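Long-range contact in nucleosome assembly protein 1, putative (PDB 3FS3), which probably binds histones and takes part in nucleosome assembly as a histone chaperone of the malaria parasite: residues G157-A165 and V174-K182. Residues are numbered along the deposited sequence; the frame is centred on the assembly and turned at random.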
# COMPACT_ATOMS: atom_id res chain seq x y z
N GLY A 157 -10.21 5.09 12.64
CA GLY A 157 -9.27 4.01 12.38
C GLY A 157 -9.77 2.63 12.78
O GLY A 157 -10.96 2.33 12.64
N PHE A 158 -8.87 1.80 13.29
CA PHE A 158 -9.24 0.45 13.70
C PHE A 158 -8.76 0.11 15.11
O PHE A 158 -7.86 0.76 15.65
CB PHE A 158 -8.71 -0.57 12.69
CG PHE A 158 -7.21 -0.66 12.65
CD1 PHE A 158 -6.52 -1.55 13.47
CD2 PHE A 158 -6.47 0.16 11.80
CE1 PHE A 158 -5.14 -1.63 13.44
CE2 PHE A 158 -5.09 0.08 11.76
CZ PHE A 158 -4.42 -0.81 12.58
N ILE A 159 -9.36 -0.92 15.69
CA ILE A 159 -8.99 -1.34 17.03
C ILE A 159 -8.79 -2.85 17.10
O ILE A 159 -9.67 -3.62 16.72
CB ILE A 159 -10.05 -0.87 18.06
CG1 ILE A 159 -9.80 -1.49 19.43
CG2 ILE A 159 -11.44 -1.16 17.54
CD1 ILE A 159 -10.51 -2.81 19.65
N LEU A 160 -7.61 -3.26 17.57
CA LEU A 160 -7.28 -4.68 17.71
C LEU A 160 -7.59 -5.15 19.13
O LEU A 160 -7.16 -4.52 20.10
CB LEU A 160 -5.80 -4.90 17.41
CG LEU A 160 -5.33 -4.64 15.99
CD1 LEU A 160 -3.81 -4.82 15.94
CD2 LEU A 160 -6.04 -5.58 15.01
N SER A 161 -8.33 -6.24 19.27
CA SER A 161 -8.67 -6.76 20.59
C SER A 161 -8.11 -8.15 20.82
O SER A 161 -8.23 -9.03 19.96
CB SER A 161 -10.19 -6.79 20.79
OG SER A 161 -10.73 -5.48 20.74
N PHE A 162 -7.49 -8.34 21.98
CA PHE A 162 -6.89 -9.61 22.37
C PHE A 162 -7.66 -10.13 23.59
O PHE A 162 -7.57 -9.57 24.69
CB PHE A 162 -5.41 -9.39 22.72
CG PHE A 162 -4.59 -8.88 21.56
CD1 PHE A 162 -3.73 -9.73 20.87
CD2 PHE A 162 -4.70 -7.56 21.14
CE1 PHE A 162 -3.00 -9.27 19.77
CE2 PHE A 162 -3.97 -7.08 20.05
CZ PHE A 162 -3.12 -7.94 19.37
N TYR A 163 -8.44 -11.19 23.38
CA TYR A 163 -9.25 -11.77 24.44
C TYR A 163 -8.48 -12.86 25.17
O TYR A 163 -7.95 -13.79 24.55
CB TYR A 163 -10.54 -12.33 23.86
CG TYR A 163 -11.42 -11.27 23.22
CD1 TYR A 163 -12.55 -10.78 23.88
CD2 TYR A 163 -11.09 -10.73 21.98
CE1 TYR A 163 -13.33 -9.76 23.31
CE2 TYR A 163 -11.86 -9.72 21.41
CZ TYR A 163 -12.97 -9.24 22.08
OH TYR A 163 -13.70 -8.21 21.52
N PHE A 164 -8.41 -12.74 26.49
CA PHE A 164 -7.67 -13.71 27.29
C PHE A 164 -8.57 -14.45 28.28
O PHE A 164 -9.49 -13.87 28.86
CB PHE A 164 -6.57 -13.00 28.08
CG PHE A 164 -5.43 -12.52 27.24
CD1 PHE A 164 -4.30 -13.31 27.06
CD2 PHE A 164 -5.47 -11.26 26.65
CE1 PHE A 164 -3.23 -12.86 26.31
CE2 PHE A 164 -4.40 -10.80 25.89
CZ PHE A 164 -3.28 -11.60 25.72
N ALA A 165 -8.29 -15.74 28.46
CA ALA A 165 -9.05 -16.52 29.42
C ALA A 165 -8.51 -16.11 30.78
O ALA A 165 -7.45 -15.48 30.87
CB ALA A 165 -8.80 -18.01 29.19
N VAL A 174 -9.74 -8.57 28.41
CA VAL A 174 -9.46 -8.12 27.05
C VAL A 174 -8.44 -6.99 27.00
O VAL A 174 -8.51 -6.04 27.78
CB VAL A 174 -10.73 -7.58 26.36
CG1 VAL A 174 -10.41 -7.16 24.94
CG2 VAL A 174 -11.82 -8.64 26.36
N LEU A 175 -7.49 -7.08 26.08
CA LEU A 175 -6.49 -6.03 25.90
C LEU A 175 -6.69 -5.49 24.48
O LEU A 175 -6.67 -6.26 23.51
CB LEU A 175 -5.06 -6.58 26.05
CG LEU A 175 -4.62 -7.13 27.41
CD1 LEU A 175 -3.12 -7.41 27.38
CD2 LEU A 175 -4.95 -6.13 28.52
N THR A 176 -6.89 -4.18 24.36
CA THR A 176 -7.10 -3.58 23.05
C THR A 176 -6.03 -2.56 22.71
O THR A 176 -5.33 -2.04 23.58
CB THR A 176 -8.44 -2.86 22.97
OG1 THR A 176 -8.38 -1.66 23.74
CG2 THR A 176 -9.56 -3.74 23.49
N LYS A 177 -5.93 -2.27 21.42
CA LYS A 177 -4.98 -1.30 20.90
C LYS A 177 -5.75 -0.56 19.81
O LYS A 177 -6.21 -1.16 18.85
CB LYS A 177 -3.77 -2.01 20.31
CG LYS A 177 -2.67 -1.09 19.80
CD LYS A 177 -1.96 -0.40 20.94
CE LYS A 177 -0.85 0.52 20.44
NZ LYS A 177 0.38 -0.21 20.03
N THR A 178 -5.89 0.76 19.98
CA THR A 178 -6.61 1.58 19.02
C THR A 178 -5.69 2.43 18.16
O THR A 178 -4.90 3.22 18.68
CB THR A 178 -7.61 2.51 19.74
OG1 THR A 178 -8.43 1.75 20.62
CG2 THR A 178 -8.50 3.23 18.72
N TYR A 179 -5.78 2.27 16.85
CA TYR A 179 -4.96 3.04 15.92
C TYR A 179 -5.82 4.13 15.30
O TYR A 179 -6.74 3.85 14.52
CB TYR A 179 -4.38 2.13 14.84
CG TYR A 179 -3.28 1.24 15.36
CD1 TYR A 179 -1.96 1.69 15.42
CD2 TYR A 179 -3.58 -0.01 15.90
CE1 TYR A 179 -0.96 0.91 16.00
CE2 TYR A 179 -2.59 -0.79 16.48
CZ TYR A 179 -1.29 -0.33 16.54
OH TYR A 179 -0.33 -1.11 17.14
N HIS A 180 -5.53 5.38 15.66
CA HIS A 180 -6.26 6.54 15.14
C HIS A 180 -5.57 7.06 13.90
O HIS A 180 -4.39 7.41 13.94
CB HIS A 180 -6.31 7.64 16.21
CG HIS A 180 -7.22 7.33 17.36
ND1 HIS A 180 -8.59 7.44 17.27
CD2 HIS A 180 -6.95 6.89 18.61
CE1 HIS A 180 -9.13 7.09 18.43
NE2 HIS A 180 -8.16 6.76 19.26
N MET A 181 -6.30 7.12 12.79
CA MET A 181 -5.69 7.58 11.54
C MET A 181 -6.60 8.41 10.64
O MET A 181 -7.82 8.32 10.71
CB MET A 181 -5.16 6.38 10.79
CG MET A 181 -4.28 5.52 11.65
SD MET A 181 -4.10 3.90 10.97
CE MET A 181 -2.84 4.23 9.74
N LYS A 182 -5.96 9.22 9.79
CA LYS A 182 -6.66 10.09 8.85
C LYS A 182 -7.91 9.45 8.25
O LYS A 182 -8.95 10.10 8.13
CB LYS A 182 -5.71 10.52 7.73
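Strands 158-164 and 174-181 run antiparallel (168°), their axes 4.5 Å apart, and Phe158, Leu160 and Phe162 form the hydrogen-bonded pairs with Tyr179, Lys177 and Leu175, two backbone bonds each. Beside the Tyr179 N to Phe158 O bond (2.8 Å), the two aromatic rings lie nearly parallel, 23° between planes, but offset so that little of one faces the other. Phe158 CG sits between its backbone N and carbonyl carbon (chi1 66°), which swings the ring across to the partner strand; there Tyr179 CB lies over one face, 3.9 Å from the ring centroid. Met181 SD adds an oblique Met-aromatic contact, 4.0 Å from Phe158 CE2. Leu160 and Phe162, bulky and apolar, fill the buried face under helix 260-289. Lys177 and Tyr179 suit it because their long side chains carry polar ends to Asp270 of that helix, Lys177 NZ by a salt bridge besides its bond to Phe240 O, Tyr179 OH by a hydrogen bond. The opposite face is more mixed and partly exposed: Ile159 CG1 lies 3.7 Å from Thr178 OG1, and Val174, beta-branched as suits a strand, lays CG1 over the centre of the Tyr163 ring. This beta hairpin supplies the two central strands of the four-stranded antiparallel sheet of the NAP fold.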